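ATP-citrate lyase beta-subunit (Chlorobium limicola, PDB 6HXJ) is a subunit of ATP-citrate lyase, which probably uses ATP and CoA to cleave citrate into oxaloacetate and acetyl-CoA. Local coordinates at residues K352-L366 and F377-I391. Numbering follows the deposited sequence.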
loop_
_atom_site.group_PDB
_atom_site.type_symbol
_atom_site.label_atom_id
_atom_site.label_comp_id
_atom_site.label_asym_id
_atom_site.label_seq_id
_atom_site.Cartn_x
_atom_site.Cartn_y
_atom_site.Cartn_z
ATOM N N LYS A 352 -18.375 45.957 44.896
ATOM C CA LYS A 352 -17.981 44.769 45.643
ATOM C C LYS A 352 -18.683 43.591 44.959
ATOM O O LYS A 352 -19.845 43.708 44.564
ATOM C CB LYS A 352 -18.394 44.887 47.130
ATOM C CG LYS A 352 -17.681 46.018 47.871
ATOM C CD LYS A 352 -18.271 46.299 49.245
ATOM C CE LYS A 352 -17.631 47.500 49.908
ATOM N NZ LYS A 352 -16.315 47.172 50.525
ATOM N N ILE A 353 -17.975 42.485 44.771
ATOM C CA ILE A 353 -18.521 41.276 44.152
ATOM C C ILE A 353 -18.703 40.247 45.272
ATOM O O ILE A 353 -17.811 40.093 46.110
ATOM C CB ILE A 353 -17.614 40.758 42.972
ATOM C CG1 ILE A 353 -17.501 41.826 41.847
ATOM C CG2 ILE A 353 -18.134 39.436 42.392
ATOM C CD1 ILE A 353 -16.393 41.654 40.836
ATOM N N TRP A 354 -19.877 39.569 45.299
ATOM C CA TRP A 354 -20.227 38.534 46.280
ATOM C C TRP A 354 -20.424 37.215 45.551
ATOM O O TRP A 354 -21.318 37.098 44.711
ATOM C CB TRP A 354 -21.484 38.930 47.077
ATOM C CG TRP A 354 -21.376 40.268 47.749
ATOM C CD1 TRP A 354 -21.711 41.485 47.228
ATOM C CD2 TRP A 354 -20.838 40.521 49.046
ATOM N NE1 TRP A 354 -21.443 42.479 48.134
ATOM C CE2 TRP A 354 -20.912 41.917 49.266
ATOM C CE3 TRP A 354 -20.337 39.694 50.071
ATOM C CZ2 TRP A 354 -20.488 42.510 50.462
ATOM C CZ3 TRP A 354 -19.916 40.280 51.255
ATOM C CH2 TRP A 354 -19.995 41.674 51.444
ATOM N N VAL A 355 -19.559 36.240 45.841
ATOM C CA VAL A 355 -19.572 34.933 45.204
ATOM C C VAL A 355 -19.952 33.844 46.207
ATOM O O VAL A 355 -19.384 33.777 47.302
ATOM C CB VAL A 355 -18.221 34.624 44.481
ATOM C CG1 VAL A 355 -18.273 33.298 43.728
ATOM C CG2 VAL A 355 -17.839 35.741 43.528
ATOM N N ARG A 356 -20.922 33.009 45.828
ATOM C CA ARG A 356 -21.346 31.824 46.580
ATOM C C ARG A 356 -21.785 30.812 45.537
ATOM O O ARG A 356 -22.735 31.064 44.789
ATOM C CB ARG A 356 -22.455 32.112 47.618
ATOM C CG ARG A 356 -22.727 30.953 48.576
ATOM C CD ARG A 356 -23.750 29.986 48.008
ATOM N NE ARG A 356 -24.032 28.879 48.915
ATOM C CZ ARG A 356 -24.653 27.761 48.565
ATOM N NH1 ARG A 356 -25.050 27.576 47.306
ATOM N NH2 ARG A 356 -24.864 26.808 49.461
ATOM N N ARG A 357 -21.084 29.686 45.462
ATOM C CA ARG A 357 -21.364 28.683 44.459
ATOM C C ARG A 357 -20.879 27.275 44.864
ATOM O O ARG A 357 -19.977 27.106 45.691
ATOM C CB ARG A 357 -20.740 29.130 43.120
ATOM C CG ARG A 357 -21.074 28.301 41.876
ATOM C CD ARG A 357 -22.532 28.337 41.472
ATOM N NE ARG A 357 -22.720 27.818 40.116
ATOM C CZ ARG A 357 -23.702 26.998 39.746
ATOM N NH1 ARG A 357 -24.607 26.589 40.632
ATOM N NH2 ARG A 357 -23.796 26.588 38.483
ATOM N N GLY A 358 -21.520 26.280 44.263
ATOM C CA GLY A 358 -21.193 24.862 44.353
ATOM C C GLY A 358 -21.447 24.201 43.013
ATOM O O GLY A 358 -22.169 24.763 42.177
ATOM N N GLY A 359 -20.844 23.046 42.775
ATOM C CA GLY A 359 -21.046 22.342 41.513
ATOM C C GLY A 359 -19.803 21.668 40.987
ATOM O O GLY A 359 -18.739 21.812 41.582
ATOM N N PRO A 360 -19.893 20.879 39.899
ATOM C CA PRO A 360 -18.694 20.185 39.401
ATOM C C PRO A 360 -17.538 21.144 39.146
ATOM O O PRO A 360 -17.735 22.192 38.520
ATOM C CB PRO A 360 -19.187 19.478 38.132
ATOM C CG PRO A 360 -20.639 19.297 38.354
ATOM C CD PRO A 360 -21.064 20.560 39.064
ATOM N N ASN A 361 -16.357 20.816 39.740
ATOM C CA ASN A 361 -15.105 21.578 39.712
ATOM C C ASN A 361 -15.224 22.912 40.454
ATOM O O ASN A 361 -14.635 23.909 40.032
ATOM C CB ASN A 361 -14.562 21.745 38.289
ATOM C CG ASN A 361 -14.094 20.441 37.717
ATOM O OD1 ASN A 361 -13.110 19.852 38.173
ATOM N ND2 ASN A 361 -14.803 19.943 36.720
ATOM N N GLU A 362 -15.939 22.901 41.607
ATOM C CA GLU A 362 -16.133 24.090 42.452
ATOM C C GLU A 362 -14.832 24.543 43.100
ATOM O O GLU A 362 -14.626 25.745 43.192
ATOM C CB GLU A 362 -17.280 23.960 43.487
ATOM C CG GLU A 362 -17.139 22.826 44.493
ATOM C CD GLU A 362 -18.352 22.641 45.391
ATOM O OE1 GLU A 362 -19.166 21.730 45.105
ATOM O OE2 GLU A 362 -18.504 23.417 46.364
ATOM N N ALA A 363 -13.933 23.619 43.482
ATOM C CA ALA A 363 -12.641 23.960 44.083
ATOM C C ALA A 363 -11.808 24.843 43.153
ATOM O O ALA A 363 -11.446 25.964 43.531
ATOM C CB ALA A 363 -11.884 22.686 44.438
ATOM N N GLN A 364 -11.594 24.360 41.911
ATOM C CA GLN A 364 -10.844 25.049 40.857
ATOM C C GLN A 364 -11.456 26.396 40.452
ATOM O O GLN A 364 -10.717 27.365 40.362
ATOM C CB GLN A 364 -10.647 24.163 39.621
ATOM C CG GLN A 364 -9.836 22.897 39.862
ATOM C CD GLN A 364 -10.704 21.669 39.855
ATOM O OE1 GLN A 364 -11.630 21.512 40.671
ATOM N NE2 GLN A 364 -10.406 20.761 38.932
ATOM N N GLY A 365 -12.767 26.455 40.196
ATOM C CA GLY A 365 -13.446 27.693 39.819
ATOM C C GLY A 365 -13.456 28.722 40.936
ATOM O O GLY A 365 -13.231 29.913 40.676
ATOM N N LEU A 366 -13.717 28.265 42.206
ATOM C CA LEU A 366 -13.740 29.147 43.382
ATOM C C LEU A 366 -12.358 29.702 43.685
ATOM O O LEU A 366 -12.255 30.860 44.071
ATOM C CB LEU A 366 -14.370 28.494 44.630
ATOM C CG LEU A 366 -15.912 28.584 44.879
ATOM C CD1 LEU A 366 -16.766 28.103 43.714
ATOM C CD2 LEU A 366 -16.281 27.862 46.131
ATOM N N PHE A 377 -9.778 43.558 42.891
ATOM C CA PHE A 377 -11.236 43.422 42.982
ATOM C C PHE A 377 -11.662 43.253 44.440
ATOM O O PHE A 377 -11.061 42.444 45.165
ATOM C CB PHE A 377 -11.716 42.192 42.184
ATOM C CG PHE A 377 -11.706 42.344 40.688
ATOM C CD1 PHE A 377 -12.834 42.785 40.013
ATOM C CD2 PHE A 377 -10.590 41.982 39.944
ATOM C CE1 PHE A 377 -12.833 42.904 38.623
ATOM C CE2 PHE A 377 -10.582 42.122 38.555
ATOM C CZ PHE A 377 -11.708 42.565 37.905
ATOM N N ASP A 378 -12.729 43.983 44.857
ATOM C CA ASP A 378 -13.329 43.870 46.198
ATOM C C ASP A 378 -14.298 42.627 46.187
ATOM O O ASP A 378 -15.517 42.748 46.343
ATOM C CB ASP A 378 -14.049 45.188 46.559
ATOM C CG ASP A 378 -14.235 45.454 48.047
ATOM O OD1 ASP A 378 -14.758 44.562 48.755
ATOM O OD2 ASP A 378 -13.948 46.587 48.486
ATOM N N ILE A 379 -13.717 41.439 45.967
ATOM C CA ILE A 379 -14.443 40.185 45.811
ATOM C C ILE A 379 -14.393 39.302 47.078
ATOM O O ILE A 379 -13.310 38.992 47.591
ATOM C CB ILE A 379 -13.964 39.442 44.508
ATOM C CG1 ILE A 379 -14.814 38.189 44.200
ATOM C CG2 ILE A 379 -12.460 39.117 44.500
ATOM C CD1 ILE A 379 -14.768 37.752 42.753
ATOM N N HIS A 380 -15.595 38.902 47.568
ATOM C CA HIS A 380 -15.795 37.980 48.701
ATOM C C HIS A 380 -16.350 36.684 48.114
ATOM O O HIS A 380 -17.392 36.703 47.449
ATOM C CB HIS A 380 -16.735 38.577 49.779
ATOM C CG HIS A 380 -16.280 39.911 50.301
ATOM N ND1 HIS A 380 -16.593 41.097 49.641
ATOM C CD2 HIS A 380 -15.507 40.203 51.372
ATOM C CE1 HIS A 380 -16.012 42.060 50.336
ATOM N NE2 HIS A 380 -15.354 41.575 51.391
ATOM N N VAL A 381 -15.598 35.584 48.269
ATOM C CA VAL A 381 -16.011 34.296 47.717
ATOM C C VAL A 381 -16.188 33.286 48.866
ATOM O O VAL A 381 -15.314 33.100 49.725
ATOM C CB VAL A 381 -15.189 33.752 46.484
ATOM C CG1 VAL A 381 -14.121 34.722 45.991
ATOM C CG2 VAL A 381 -14.640 32.333 46.672
ATOM N N TYR A 382 -17.383 32.676 48.871
ATOM C CA TYR A 382 -17.842 31.701 49.845
ATOM C C TYR A 382 -18.188 30.378 49.161
ATOM O O TYR A 382 -18.497 30.326 47.958
ATOM C CB TYR A 382 -19.059 32.240 50.631
ATOM C CG TYR A 382 -18.837 33.600 51.254
ATOM C CD1 TYR A 382 -18.277 33.725 52.521
ATOM C CD2 TYR A 382 -19.181 34.763 50.574
ATOM C CE1 TYR A 382 -18.071 34.977 53.098
ATOM C CE2 TYR A 382 -18.969 36.019 51.133
ATOM C CZ TYR A 382 -18.405 36.123 52.392
ATOM O OH TYR A 382 -18.179 37.368 52.936
ATOM N N ASP A 383 -18.131 29.305 49.948
ATOM C CA ASP A 383 -18.461 27.973 49.501
ATOM C C ASP A 383 -19.863 27.615 50.031
ATOM O O ASP A 383 -20.519 28.446 50.666
ATOM C CB ASP A 383 -17.392 26.994 50.012
ATOM C CG ASP A 383 -17.305 26.878 51.530
ATOM O OD1 ASP A 383 -17.149 27.932 52.201
ATOM O OD2 ASP A 383 -17.397 25.735 52.049
ATOM N N ARG A 384 -20.301 26.364 49.784
ATOM C CA ARG A 384 -21.579 25.774 50.204
ATOM C C ARG A 384 -21.943 25.962 51.687
ATOM O O ARG A 384 -23.136 26.017 52.001
ATOM C CB ARG A 384 -21.588 24.292 49.858
ATOM C CG ARG A 384 -20.384 23.536 50.394
ATOM C CD ARG A 384 -20.030 22.413 49.480
ATOM N NE ARG A 384 -21.061 21.402 49.574
ATOM C CZ ARG A 384 -21.474 20.664 48.566
ATOM N NH1 ARG A 384 -20.918 20.797 47.367
ATOM N NH2 ARG A 384 -22.436 19.775 48.748
ATOM N N SER A 385 -20.928 26.049 52.591
ATOM C CA SER A 385 -21.136 26.244 54.039
ATOM C C SER A 385 -21.916 27.548 54.356
ATOM O O SER A 385 -22.696 27.587 55.319
ATOM C CB SER A 385 -19.817 26.175 54.800
ATOM O OG SER A 385 -18.845 27.031 54.227
ATOM N N MET A 386 -21.748 28.578 53.492
ATOM C CA MET A 386 -22.465 29.845 53.530
ATOM C C MET A 386 -23.866 29.562 52.946
ATOM O O MET A 386 -23.940 29.209 51.763
ATOM C CB MET A 386 -21.710 30.876 52.673
ATOM C CG MET A 386 -22.518 32.118 52.273
ATOM S SD MET A 386 -23.085 33.166 53.653
ATOM C CE MET A 386 -21.499 33.861 54.213
ATOM N N PRO A 387 -24.980 29.665 53.737
ATOM C CA PRO A 387 -26.322 29.411 53.171
ATOM C C PRO A 387 -26.464 30.258 51.902
ATOM O O PRO A 387 -25.925 31.356 51.833
ATOM C CB PRO A 387 -27.262 29.708 54.345
ATOM C CG PRO A 387 -26.430 29.503 55.536
ATOM C CD PRO A 387 -25.084 30.026 55.162
ATOM N N MET A 388 -27.113 29.685 50.868
ATOM C CA MET A 388 -27.280 30.229 49.512
ATOM C C MET A 388 -27.524 31.747 49.369
ATOM O O MET A 388 -26.671 32.448 48.802
ATOM C CB MET A 388 -28.426 29.519 48.782
ATOM C CG MET A 388 -28.308 29.625 47.277
ATOM S SD MET A 388 -29.624 28.865 46.322
ATOM C CE MET A 388 -30.938 30.031 46.480
ATOM N N THR A 389 -28.682 32.240 49.869
ATOM C CA THR A 389 -29.120 33.636 49.769
ATOM C C THR A 389 -28.596 34.480 50.937
ATOM O O THR A 389 -29.014 35.638 51.066
ATOM C CB THR A 389 -30.648 33.726 49.643
ATOM O OG1 THR A 389 -31.234 32.951 50.684
ATOM C CG2 THR A 389 -31.160 33.243 48.287
ATOM N N ASP A 390 -27.680 33.943 51.779
ATOM C CA ASP A 390 -27.173 34.719 52.919
ATOM C C ASP A 390 -26.057 35.678 52.530
ATOM O O ASP A 390 -25.690 36.521 53.345
ATOM C CB ASP A 390 -26.799 33.848 54.111
ATOM C CG ASP A 390 -28.007 33.379 54.916
ATOM O OD1 ASP A 390 -29.164 33.608 54.459
ATOM O OD2 ASP A 390 -27.802 32.806 56.013
ATOM N N ILE A 391 -25.589 35.638 51.267
ATOM C CA ILE A 391 -24.622 36.625 50.768
ATOM C C ILE A 391 -25.329 37.956 50.516
ATOM O O ILE A 391 -24.689 38.999 50.590
ATOM C CB ILE A 391 -23.782 36.155 49.552
ATOM C CG1 ILE A 391 -24.660 35.599 48.399
ATOM C CG2 ILE A 391 -22.707 35.164 50.000
ATOM C CD1 ILE A 391 -23.958 35.496 47.029
#
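Arg356 sends CG away from its own amide nitrogen (chi1 -170°) and bends at chi2 (-88°), which carries the guanidinium into the loop after strand 378-382. Arg356 NE donates to Met386 O at 2.9 Å, nearly in the guanidinium plane and almost straight along that carbonyl's axis. Arg356 NH2 reaches Arg384 O at 3.2 Å on a more bent path, while Met388 CA lies over one face and Ile391 CD1 packs on CB. NH1 is taken up by Gly320 O and by a salt bridge to an acidic side chain on the chain of another protein. A leucine in place of Arg356 would probably leave the carbonyls of Met386 and Arg384 without these donors and the loop freer to shift. Earlier along the two strands, the same first rotation lays Trp354 and His380 alongside each other, pointing the same way. Their rings form an offset stack, the indole's six-membered ring and the imidazole 4.5 Å apart between centroids with planes at 16°; Tyr382 OH meets the indole edge at Trp354 CZ3, 3.8 Å away. On the opposite face of the sheet, Val355 CB touches Val381 CB at 3.7 Å, Ile353 meets Ile379 obliquely, and Ile369 of helix 362-371 packs on Val355, Ile379 and Val381. Beyond the strands, Glu362 OE1 takes Gly359 N and forms a salt bridge with Arg384 NH1, its hydrogen bond weak; Arg384 NH2 bonds a polar side chain on the other protein's chain. Backbone bonds such as Val355 N to His380 O (2.7 Å) join strands 352-356 and 378-382 in parallel, completing a beta-alpha-beta crossover through helix 362-371 at the sheet's edge within this chain, in the region related to succinyl-CoA synthetases.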